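Local structure of phosphoserine phosphatase (Thermococcus onnurineus, 4AP9) at residues Gly48-Trp52 and Leu53-Leu57; Lys187-Lys190 and Glu191-Phe195; Arg85-Val88 and Glu89-Glu93. The protein probably hydrolyses L-phosphoserine to L-serine, the last step of serine biosynthesis, as a magnesium-dependent phosphatase of the haloacid dehalogenase superfamily. All blocks are in the same frame, centred on the assembly; numbering follows the deposited sequence.

All three contacts are local and partly buried. Contacts 2 and 3 lie on the same side of the chain's centre, 12 Å apart between centres, and touch: L192 CD2 lies 3.6 Å from L87 CD2, so helices 82-93 and 189-197 share an apolar seam beside the central sheet. Contact 1 stands apart, about 20 Å from either at the nearest atoms. Contacts 1 and 2 are helix starts, the second capped by a carboxylate; contact 1 buries S55 and L56 while W52 faces a ligand, and contact 2 buries L192 and V193 under an exposed charged side. Contact 3 covers the last turns of helix 82-93 and has the most buried residues, L87, V88, T90 and L91.

Contact 1 (Gly48-Trp52 and Leu53-Leu57); sequences GEVEW and LDSLL. With 1PS (3-pyridinium-1-ylpropane-1-sulfonate), chain F.
W52 O receives the amide of L56 over 2.8 Å, the shorter of the two i to i+4 bonds joining the segments; S55 N gives the other to E51 O at 3.0 Å and 167°. E51 therefore occupies the N-cap position, and its own amide donates to a water 2.7 Å from E51 N. That water also donates weakly to D54 OD2, while D54 OD1 forms a salt bridge with K58. Ahead of the cap, G48 ends helix 36-47 in a Schellman motif, whose positive phi suits glycine, and V50 lays CG2 on S55 CB, 3.6 Å away. This short connection joins helices 36-47 and 52-62, and W52, the first residue of the latter, lines the pocket of the pyridinium sulfonate. Swung out with CG trans to the backbone N (chi1 -180°), the indole has N1 and the C6 methylene of the ligand over one face, C6 3.9 Å above its plane and offset toward the rim, while CD1 is 3.6 Å from sulfonate O2. R59 makes a cation-pi contact with the same indole. An alanine here is likely to leave the pyridinium without that aromatic face and R59 without its cation-pi partner. L53 and L56 pack on L136.

Contact 2 (Lys187-Lys190 and Glu191-Phe195); sequences KDLK and ELVDF
From the first turn of helix 189-197 the side chain of E191 turns back over K187. Its CB rests 3.5 Å from D188 OD1; CG, trans to the backbone N (chi1 -163°), carries the chain toward the residue before the cap, coming 4.0 Å from K187 N. At the tip the two oxygens divide their work: OE2 takes a weak hydrogen bond from K187 N at 2.9 Å, whereas OE1 lies against the lysine's methylenes, 3.0 Å from CG. The ammonium itself stays farther off, with NZ 4.6 Å from E191 OE1. A short acidic side chain suits the N-cap, and D188 uses OD1 to accept E191 N at 2.9 Å and 167°, met nearly along the C-O bond. D188 O then takes L192 N, starting the helical pattern. One turn on, K190 bends over D194, CE standing 3.7 Å from OD2. On the apolar face L189 packs on L87 and V193 on E86 of helix 82-93, and L192 on strand 171-175. D188 thus satisfies a first-turn amide, while E191 reaches back to one before the cap; their negative charge at the helix start would probably be favoured by its dipole, and the two lysines would add longer-range attraction.

Contact 3 (Arg85-Val88 and Glu89-Glu93); sequences RELV and ETLRE
R85-V88 and E89-E93 are successive turns of helix 82-93, joined by four i to i+4 backbone bonds from E89, T90, L91 and R92, of which L91 N to L87 O is the straightest at 175°. E86 O is held twice: T90 N donates to it, and so does T90 OG1, 2.7 Å away, the two arriving from opposite faces of the carbonyl plane. The hydroxyl can do this because it lies beside its own backbone N (chi1 -56°), a placement that lets a buried threonine satisfy its polar atom within the helix. E86 runs alongside T90 and ends in a salt bridge with K197. On the inward face the leucines meet by their branches, L87 CD1 to L91 CD1 at 3.8 Å. L91 packs on A12 and I14 of strand 11-15 and on V98 of strand 97-102, L87 on I14 and on I196 of helix 189-197; branched apolar ends suit this interface, where a polar chain would probably lack partners. V88 supports R92: its CG1 sits over one face of the guanidinium, 3.8 Å from NH1, while NE pairs with D117 and NH2 with L115 O. On the outer side R85 and E89 do not pair directly. A water bridges them, in the guanidinium plane 2.9 Å from R85 NH1 and 2.7 Å from E89 OE2, and E89 OE2 also lies 3.5 Å from R85 CG. Such an amphipathic helix, laid by its leucines on parallel strands, is typical of the Rossmann-like alpha/beta core of haloacid dehalogenase hydrolases.

Contact 1 (Gly48-Trp52 and Leu53-Leu57)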
ATOM      1  N   GLY A  48      16.904  28.542  -1.559  1.00 19.45           N
ATOM      2  CA  GLY A  48      15.501  28.351  -1.228  1.00 19.87           C
ATOM      3  C   GLY A  48      14.741  29.638  -0.963  1.00 18.97           C
ATOM      4  O   GLY A  48      13.630  29.615  -0.437  1.00 20.36           O
ATOM      5  N   GLU A  49      15.334  30.768  -1.324  1.00 18.51           N
ATOM      6  CA  GLU A  49      14.660  32.055  -1.220  1.00 17.65           C
ATOM      7  C   GLU A  49      13.487  32.166  -2.177  1.00 18.59           C
ATOM      8  O   GLU A  49      12.566  32.949  -1.953  1.00 19.55           O
ATOM      9  CB  GLU A  49      15.646  33.200  -1.446  1.00 18.00           C
ATOM     10  CG  GLU A  49      16.528  33.415  -0.249  1.00 20.40           C
ATOM     11  CD  GLU A  49      17.857  34.050  -0.593  1.00 19.60           C
ATOM     12  OE1 GLU A  49      18.003  34.592  -1.713  1.00 15.66           O
ATOM     13  OE2 GLU A  49      18.754  34.002   0.263  1.00 17.47           O
ATOM     14  N   VAL A  50      13.528  31.387  -3.249  1.00 16.55           N
ATOM     15  CA  VAL A  50      12.407  31.301  -4.167  1.00 16.18           C
ATOM     16  C   VAL A  50      12.202  29.829  -4.497  1.00 18.79           C
ATOM     17  O   VAL A  50      13.135  29.032  -4.385  1.00 19.95           O
ATOM     18  CB  VAL A  50      12.671  32.086  -5.462  1.00 15.66           C
ATOM     19  CG1 VAL A  50      12.795  33.577  -5.176  1.00 19.12           C
ATOM     20  CG2 VAL A  50      13.930  31.567  -6.127  1.00 18.40           C
ATOM     21  N   GLU A  51      10.987  29.459  -4.885  1.00 16.38           N
ATOM     22  CA  GLU A  51      10.718  28.062  -5.236  1.00 17.93           C
ATOM     23  C   GLU A  51      11.591  27.608  -6.404  1.00 16.39           C
ATOM     24  O   GLU A  51      11.874  28.377  -7.318  1.00 18.72           O
ATOM     25  CB  GLU A  51       9.242  27.859  -5.562  1.00 18.71           C
ATOM     26  CG  GLU A  51       8.353  28.011  -4.348  1.00 20.80           C
ATOM     27  CD  GLU A  51       8.816  27.125  -3.203  1.00 26.73           C
ATOM     28  OE1 GLU A  51       8.987  25.905  -3.421  1.00 31.31           O
ATOM     29  OE2 GLU A  51       9.038  27.650  -2.092  1.00 32.25           O
ATOM     30  N   TRP A  52      12.014  26.354  -6.384  1.00 17.22           N
ATOM     31  CA  TRP A  52      12.995  25.916  -7.376  1.00 17.20           C
ATOM     32  C   TRP A  52      12.484  26.020  -8.811  1.00 19.02           C
ATOM     33  O   TRP A  52      13.186  26.538  -9.688  1.00 16.62           O
ATOM     34  CB  TRP A  52      13.496  24.500  -7.100  1.00 19.65           C
ATOM     35  CG  TRP A  52      14.504  24.056  -8.114  1.00 18.93           C
ATOM     36  CD1 TRP A  52      14.292  23.234  -9.192  1.00 18.29           C
ATOM     37  CD2 TRP A  52      15.889  24.428  -8.169  1.00 21.56           C
ATOM     38  NE1 TRP A  52      15.459  23.065  -9.896  1.00 19.38           N
ATOM     39  CE2 TRP A  52      16.456  23.793  -9.282  1.00 19.42           C
ATOM     40  CE3 TRP A  52      16.705  25.233  -7.357  1.00 19.41           C
ATOM     41  CZ2 TRP A  52      17.801  23.927  -9.626  1.00 19.11           C
ATOM     42  CZ3 TRP A  52      18.042  25.376  -7.702  1.00 19.06           C
ATOM     43  CH2 TRP A  52      18.575  24.727  -8.825  1.00 18.81           C
ATOM     44  N   LEU A  53      11.273  25.523  -9.059  1.00 17.69           N
ATOM     45  CA  LEU A  53      10.742  25.551 -10.413  1.00 17.95           C
ATOM     46  C   LEU A  53      10.523  26.980 -10.876  1.00 17.16           C
ATOM     47  O   LEU A  53      10.770  27.307 -12.033  1.00 17.27           O
ATOM     48  CB  LEU A  53       9.439  24.754 -10.514  1.00 18.84           C
ATOM     49  CG  LEU A  53       8.812  24.771 -11.907  1.00 18.21           C
ATOM     50  CD1 LEU A  53       9.711  24.042 -12.918  1.00 15.60           C
ATOM     51  CD2 LEU A  53       7.447  24.127 -11.864  1.00 20.68           C
ATOM     52  N   ASP A  54      10.042  27.831  -9.975  1.00 19.75           N
ATOM     53  CA  ASP A  54       9.869  29.245 -10.297  1.00 19.43           C
ATOM     54  C   ASP A  54      11.189  29.830 -10.790  1.00 18.72           C
ATOM     55  O   ASP A  54      11.246  30.460 -11.848  1.00 19.51           O
ATOM     56  CB  ASP A  54       9.353  30.014  -9.074  1.00 21.97           C
ATOM     57  CG  ASP A  54       9.168  31.497  -9.351  1.00 28.48           C
ATOM     58  OD1 ASP A  54       8.859  31.855 -10.500  1.00 27.21           O
ATOM     59  OD2 ASP A  54       9.344  32.310  -8.415  1.00 32.35           O
ATOM     60  N   SER A  55      12.254  29.597 -10.032  1.00 17.41           N
ATOM     61  CA  SER A  55      13.569  30.107 -10.395  1.00 17.58           C
ATOM     62  C   SER A  55      14.090  29.508 -11.710  1.00 16.79           C
ATOM     63  O   SER A  55      14.643  30.218 -12.553  1.00 17.91           O
ATOM     64  CB  SER A  55      14.565  29.842  -9.277  1.00 18.58           C
ATOM     65  OG  SER A  55      15.765  30.540  -9.535  1.00 22.59           O
ATOM     66  N   LEU A  56      13.903  28.205 -11.879  1.00 16.24           N
ATOM     67  CA  LEU A  56      14.367  27.523 -13.086  1.00 14.89           C
ATOM     68  C   LEU A  56      13.703  28.087 -14.332  1.00 16.36           C
ATOM     69  O   LEU A  56      14.371  28.395 -15.318  1.00 16.33           O
ATOM     70  CB  LEU A  56      14.096  26.017 -12.992  1.00 15.24           C
ATOM     71  CG  LEU A  56      14.474  25.166 -14.201  1.00 14.64           C
ATOM     72  CD1 LEU A  56      15.930  25.447 -14.597  1.00 16.06           C
ATOM     73  CD2 LEU A  56      14.258  23.677 -13.908  1.00 14.02           C
ATOM     74  N   LEU A  57      12.383  28.241 -14.294  1.00 16.06           N
ATOM     75  CA  LEU A  57      11.686  28.701 -15.490  1.00 17.50           C
ATOM     76  C   LEU A  57      12.001  30.158 -15.792  1.00 17.00           C
ATOM     77  O   LEU A  57      11.980  30.574 -16.950  1.00 18.36           O
ATOM     78  CB  LEU A  57      10.181  28.480 -15.380  1.00 16.88           C
ATOM     79  CG  LEU A  57       9.783  27.007 -15.298  1.00 20.50           C
ATOM     80  CD1 LEU A  57       8.275  26.881 -15.361  1.00 21.55           C
ATOM     81  CD2 LEU A  57      10.455  26.196 -16.428  1.00 19.14           C
TER
HETATM   82  N1  1PS F 202      16.940  21.975  -5.207  1.00 27.75           N
HETATM   83  C1  1PS F 202      16.169  22.844  -4.542  1.00 24.45           C
HETATM   84  C2  1PS F 202      16.733  23.757  -3.661  1.00 20.19           C
HETATM   85  C3  1PS F 202      18.272  21.958  -5.040  1.00 21.24           C
HETATM   86  C4  1PS F 202      18.898  22.833  -4.162  1.00 22.45           C
HETATM   87  C5  1PS F 202      18.120  23.760  -3.457  1.00 23.04           C
HETATM   88  C6  1PS F 202      16.312  21.073  -6.138  1.00 25.47           C
HETATM   89  C7  1PS F 202      17.291  20.068  -6.652  1.00 25.00           C
HETATM   90  C8  1PS F 202      17.218  19.939  -8.150  1.00 24.81           C
HETATM   91  S1  1PS F 202      15.855  18.891  -8.574  1.00 27.59           S
HETATM   92  O1  1PS F 202      16.154  18.261  -9.873  1.00 26.37           O
HETATM   93  O2  1PS F 202      14.652  19.685  -8.755  1.00 26.43           O
HETATM   94  O3  1PS F 202      15.650  17.977  -7.489  1.00 22.59           O
HETATM   95  O   HOH W   1       9.140  31.406  -5.097  1.00 24.77           O

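Contact 2 (Lys187-Lys190 and Glu191-Phe195)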
ATOM      1  N   LYS A 187      35.163  15.289   1.283  1.00 22.13           N
ATOM      2  CA  LYS A 187      35.742  16.593   0.947  1.00 24.24           C
ATOM      3  C   LYS A 187      35.665  16.957  -0.529  1.00 22.99           C
ATOM      4  O   LYS A 187      35.477  18.123  -0.874  1.00 25.18           O
ATOM      5  CB  LYS A 187      37.206  16.673   1.393  1.00 25.15           C
ATOM      6  CG  LYS A 187      37.407  16.714   2.895  1.00 33.28           C
ATOM      7  CD  LYS A 187      38.882  16.933   3.231  1.00 39.79           C
ATOM      8  CE  LYS A 187      39.169  16.726   4.711  1.00 43.87           C
ATOM      9  NZ  LYS A 187      40.633  16.812   4.997  1.00 53.68           N
ATOM     10  N   ASP A 188      35.837  15.965  -1.395  1.00 20.81           N
ATOM     11  CA  ASP A 188      35.916  16.203  -2.826  1.00 24.13           C
ATOM     12  C   ASP A 188      35.836  14.861  -3.539  1.00 21.03           C
ATOM     13  O   ASP A 188      35.722  13.822  -2.895  1.00 19.71           O
ATOM     14  CB  ASP A 188      37.221  16.927  -3.185  1.00 24.47           C
ATOM     15  CG  ASP A 188      38.452  16.230  -2.624  1.00 27.55           C
ATOM     16  OD1 ASP A 188      38.405  14.997  -2.417  1.00 23.10           O
ATOM     17  OD2 ASP A 188      39.473  16.919  -2.392  1.00 30.10           O
ATOM     18  N   LEU A 189      35.893  14.877  -4.861  1.00 19.92           N
ATOM     19  CA  LEU A 189      35.695  13.653  -5.629  1.00 19.49           C
ATOM     20  C   LEU A 189      36.760  12.616  -5.299  1.00 20.43           C
ATOM     21  O   LEU A 189      36.494  11.419  -5.311  1.00 20.64           O
ATOM     22  CB  LEU A 189      35.691  13.963  -7.122  1.00 18.06           C
ATOM     23  CG  LEU A 189      35.471  12.821  -8.111  1.00 18.77           C
ATOM     24  CD1 LEU A 189      34.145  12.147  -7.855  1.00 18.09           C
ATOM     25  CD2 LEU A 189      35.518  13.364  -9.534  1.00 18.99           C
ATOM     26  N   LYS A 190      37.971  13.084  -5.005  1.00 21.00           N
ATOM     27  CA  LYS A 190      39.065  12.184  -4.675  1.00 23.31           C
ATOM     28  C   LYS A 190      38.721  11.369  -3.432  1.00 20.44           C
ATOM     29  O   LYS A 190      38.871  10.149  -3.407  1.00 20.99           O
ATOM     30  CB  LYS A 190      40.359  12.977  -4.455  1.00 26.85           C
ATOM     31  CG  LYS A 190      41.525  12.140  -3.960  1.00 31.38           C
ATOM     32  CD  LYS A 190      41.983  11.148  -5.021  1.00 39.33           C
ATOM     33  CE  LYS A 190      42.951  10.113  -4.445  1.00 43.66           C
ATOM     34  NZ  LYS A 190      44.314  10.650  -4.132  1.00 51.97           N
ATOM     35  N   GLU A 191      38.248  12.057  -2.400  1.00 21.65           N
ATOM     36  CA  GLU A 191      37.838  11.397  -1.171  1.00 21.42           C
ATOM     37  C   GLU A 191      36.705  10.406  -1.448  1.00 23.17           C
ATOM     38  O   GLU A 191      36.658   9.320  -0.860  1.00 21.20           O
ATOM     39  CB  GLU A 191      37.400  12.456  -0.157  1.00 24.05           C
ATOM     40  CG  GLU A 191      37.325  11.981   1.281  1.00 26.10           C
ATOM     41  CD  GLU A 191      37.293  13.145   2.259  1.00 24.75           C
ATOM     42  OE1 GLU A 191      38.270  13.919   2.283  1.00 32.55           O
ATOM     43  OE2 GLU A 191      36.296  13.287   3.000  1.00 31.25           O
ATOM     44  N   LEU A 192      35.795  10.771  -2.350  1.00 20.07           N
ATOM     45  CA  LEU A 192      34.670   9.895  -2.675  1.00 18.98           C
ATOM     46  C   LEU A 192      35.167   8.625  -3.345  1.00 17.72           C
ATOM     47  O   LEU A 192      34.724   7.528  -3.012  1.00 20.06           O
ATOM     48  CB  LEU A 192      33.654  10.600  -3.578  1.00 19.16           C
ATOM     49  CG  LEU A 192      32.410   9.792  -3.953  1.00 18.50           C
ATOM     50  CD1 LEU A 192      31.606   9.413  -2.713  1.00 18.84           C
ATOM     51  CD2 LEU A 192      31.539  10.566  -4.939  1.00 17.92           C
ATOM     52  N   VAL A 193      36.085   8.773  -4.293  1.00 18.96           N
ATOM     53  CA  VAL A 193      36.686   7.619  -4.949  1.00 19.08           C
ATOM     54  C   VAL A 193      37.341   6.701  -3.905  1.00 19.90           C
ATOM     55  O   VAL A 193      37.164   5.487  -3.930  1.00 22.10           O
ATOM     56  CB  VAL A 193      37.723   8.056  -5.997  1.00 20.94           C
ATOM     57  CG1 VAL A 193      38.490   6.870  -6.510  1.00 23.34           C
ATOM     58  CG2 VAL A 193      37.023   8.775  -7.151  1.00 20.33           C
ATOM     59  N   ASP A 194      38.082   7.301  -2.981  1.00 20.46           N
ATOM     60  CA  ASP A 194      38.759   6.538  -1.934  1.00 22.52           C
ATOM     61  C   ASP A 194      37.772   5.781  -1.065  1.00 24.52           C
ATOM     62  O   ASP A 194      38.016   4.638  -0.683  1.00 23.05           O
ATOM     63  CB  ASP A 194      39.619   7.454  -1.070  1.00 25.36           C
ATOM     64  CG  ASP A 194      40.886   7.887  -1.774  1.00 30.00           C
ATOM     65  OD1 ASP A 194      41.261   7.236  -2.777  1.00 33.82           O
ATOM     66  OD2 ASP A 194      41.503   8.878  -1.328  1.00 34.34           O
ATOM     67  N   PHE A 195      36.653   6.425  -0.757  1.00 21.08           N
ATOM     68  CA  PHE A 195      35.608   5.780   0.014  1.00 22.74           C
ATOM     69  C   PHE A 195      35.045   4.563  -0.721  1.00 22.36           C
ATOM     70  O   PHE A 195      34.923   3.476  -0.164  1.00 23.20           O
ATOM     71  CB  PHE A 195      34.491   6.773   0.342  1.00 20.91           C
ATOM     72  CG  PHE A 195      33.384   6.177   1.162  1.00 22.67           C
ATOM     73  CD1 PHE A 195      33.451   6.175   2.545  1.00 23.70           C
ATOM     74  CD2 PHE A 195      32.285   5.597   0.549  1.00 23.71           C
ATOM     75  CE1 PHE A 195      32.438   5.612   3.296  1.00 25.36           C
ATOM     76  CE2 PHE A 195      31.267   5.035   1.299  1.00 22.42           C
ATOM     77  CZ  PHE A 195      31.344   5.048   2.668  1.00 23.08           C
TER

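Contact 3 (Arg85-Val88 and Glu89-Glu93)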
ATOM      1  N   ARG A  85      35.939   9.008 -14.041  1.00 18.95           N
ATOM      2  CA  ARG A  85      35.862   7.705 -14.674  1.00 20.78           C
ATOM      3  C   ARG A  85      36.201   6.596 -13.670  1.00 20.54           C
ATOM      4  O   ARG A  85      35.595   5.520 -13.681  1.00 20.08           O
ATOM      5  CB  ARG A  85      36.758   7.638 -15.912  1.00 19.96           C
ATOM      6  CG  ARG A  85      36.564   6.356 -16.695  1.00 24.76           C
ATOM      7  CD  ARG A  85      37.365   6.352 -17.977  1.00 28.84           C
ATOM      8  NE  ARG A  85      36.966   7.421 -18.888  1.00 29.94           N
ATOM      9  CZ  ARG A  85      35.958   7.327 -19.750  1.00 28.39           C
ATOM     10  NH1 ARG A  85      35.227   6.217 -19.803  1.00 27.17           N
ATOM     11  NH2 ARG A  85      35.675   8.344 -20.554  1.00 28.68           N
ATOM     12  N   GLU A  86      37.156   6.862 -12.788  1.00 18.77           N
ATOM     13  CA  GLU A  86      37.536   5.868 -11.794  1.00 19.51           C
ATOM     14  C   GLU A  86      36.378   5.623 -10.826  1.00 20.46           C
ATOM     15  O   GLU A  86      36.115   4.479 -10.440  1.00 20.02           O
ATOM     16  CB  GLU A  86      38.793   6.307 -11.037  1.00 22.01           C
ATOM     17  CG  GLU A  86      39.302   5.252 -10.055  1.00 21.44           C
ATOM     18  CD  GLU A  86      40.604   5.650  -9.385  1.00 29.34           C
ATOM     19  OE1 GLU A  86      41.030   6.820  -9.533  1.00 26.38           O
ATOM     20  OE2 GLU A  86      41.195   4.784  -8.706  1.00 32.87           O
ATOM     21  N   LEU A  87      35.681   6.686 -10.435  1.00 17.90           N
ATOM     22  CA  LEU A  87      34.538   6.512  -9.540  1.00 19.83           C
ATOM     23  C   LEU A  87      33.570   5.507 -10.144  1.00 19.64           C
ATOM     24  O   LEU A  87      33.214   4.507  -9.517  1.00 17.06           O
ATOM     25  CB  LEU A  87      33.807   7.831  -9.273  1.00 18.56           C
ATOM     26  CG  LEU A  87      32.503   7.706  -8.458  1.00 16.63           C
ATOM     27  CD1 LEU A  87      32.760   7.043  -7.132  1.00 17.84           C
ATOM     28  CD2 LEU A  87      31.831   9.065  -8.233  1.00 15.69           C
ATOM     29  N   VAL A  88      33.155   5.769 -11.376  1.00 16.82           N
ATOM     30  CA  VAL A  88      32.144   4.940 -12.015  1.00 16.80           C
ATOM     31  C   VAL A  88      32.616   3.512 -12.235  1.00 17.39           C
ATOM     32  O   VAL A  88      31.873   2.563 -12.006  1.00 17.71           O
ATOM     33  CB  VAL A  88      31.676   5.564 -13.344  1.00 18.02           C
ATOM     34  CG1 VAL A  88      30.816   4.580 -14.130  1.00 19.13           C
ATOM     35  CG2 VAL A  88      30.916   6.865 -13.070  1.00 19.49           C
ATOM     36  N   GLU A  89      33.859   3.343 -12.665  1.00 18.22           N
ATOM     37  CA  GLU A  89      34.378   1.989 -12.875  1.00 20.10           C
ATOM     38  C   GLU A  89      34.502   1.198 -11.559  1.00 21.77           C
ATOM     39  O   GLU A  89      34.255  -0.016 -11.523  1.00 20.65           O
ATOM     40  CB  GLU A  89      35.710   2.026 -13.627  1.00 21.71           C
ATOM     41  CG  GLU A  89      35.562   2.516 -15.057  1.00 25.49           C
ATOM     42  CD  GLU A  89      36.880   2.606 -15.803  1.00 31.40           C
ATOM     43  OE1 GLU A  89      37.954   2.451 -15.178  1.00 26.56           O
ATOM     44  OE2 GLU A  89      36.832   2.845 -17.027  1.00 29.96           O
ATOM     45  N   THR A  90      34.877   1.891 -10.487  1.00 18.23           N
ATOM     46  CA  THR A  90      35.023   1.261  -9.185  1.00 19.11           C
ATOM     47  C   THR A  90      33.667   0.869  -8.599  1.00 20.46           C
ATOM     48  O   THR A  90      33.502  -0.232  -8.067  1.00 19.89           O
ATOM     49  CB  THR A  90      35.766   2.172  -8.209  1.00 19.63           C
ATOM     50  OG1 THR A  90      37.033   2.533  -8.776  1.00 21.33           O
ATOM     51  CG2 THR A  90      35.999   1.441  -6.872  1.00 21.65           C
ATOM     52  N   LEU A  91      32.697   1.773  -8.703  1.00 17.35           N
ATOM     53  CA  LEU A  91      31.321   1.441  -8.352  1.00 17.81           C
ATOM     54  C   LEU A  91      30.858   0.135  -8.999  1.00 20.54           C
ATOM     55  O   LEU A  91      30.268  -0.718  -8.332  1.00 22.39           O
ATOM     56  CB  LEU A  91      30.387   2.582  -8.737  1.00 17.27           C
ATOM     57  CG  LEU A  91      30.442   3.764  -7.776  1.00 16.13           C
ATOM     58  CD1 LEU A  91      29.859   5.021  -8.428  1.00 15.56           C
ATOM     59  CD2 LEU A  91      29.710   3.433  -6.489  1.00 16.86           C
ATOM     60  N   ARG A  92      31.110  -0.030 -10.293  1.00 19.14           N
ATOM     61  CA  ARG A  92      30.764  -1.296 -10.944  1.00 22.75           C
ATOM     62  C   ARG A  92      31.502  -2.489 -10.346  1.00 24.49           C
ATOM     63  O   ARG A  92      30.900  -3.536 -10.125  1.00 23.85           O
ATOM     64  CB  ARG A  92      31.032  -1.248 -12.437  1.00 23.07           C
ATOM     65  CG  ARG A  92      30.052  -0.425 -13.209  1.00 22.77           C
ATOM     66  CD  ARG A  92      30.091  -0.839 -14.664  1.00 24.13           C
ATOM     67  NE  ARG A  92      29.370   0.110 -15.493  1.00 21.89           N
ATOM     68  CZ  ARG A  92      29.947   1.128 -16.120  1.00 23.89           C
ATOM     69  NH1 ARG A  92      31.254   1.322 -16.011  1.00 27.80           N
ATOM     70  NH2 ARG A  92      29.221   1.949 -16.862  1.00 22.89           N
ATOM     71  N   GLU A  93      32.803  -2.339 -10.104  1.00 24.83           N
ATOM     72  CA  GLU A  93      33.578  -3.404  -9.469  1.00 25.45           C
ATOM     73  C   GLU A  93      32.953  -3.789  -8.133  1.00 28.25           C
ATOM     74  O   GLU A  93      32.929  -4.967  -7.757  1.00 28.32           O
ATOM     75  CB  GLU A  93      35.024  -2.967  -9.227  1.00 27.34           C
ATOM     76  CG  GLU A  93      35.837  -2.691 -10.475  1.00 32.40           C
ATOM     77  CD  GLU A  93      37.255  -2.264 -10.143  1.00 37.00           C
ATOM     78  OE1 GLU A  93      37.815  -2.781  -9.149  1.00 40.49           O
ATOM     79  OE2 GLU A  93      37.807  -1.412 -10.875  1.00 37.76           O
TER
HETATM   80  O   HOH W   2      34.746   3.684 -18.503  1.00 29.95           O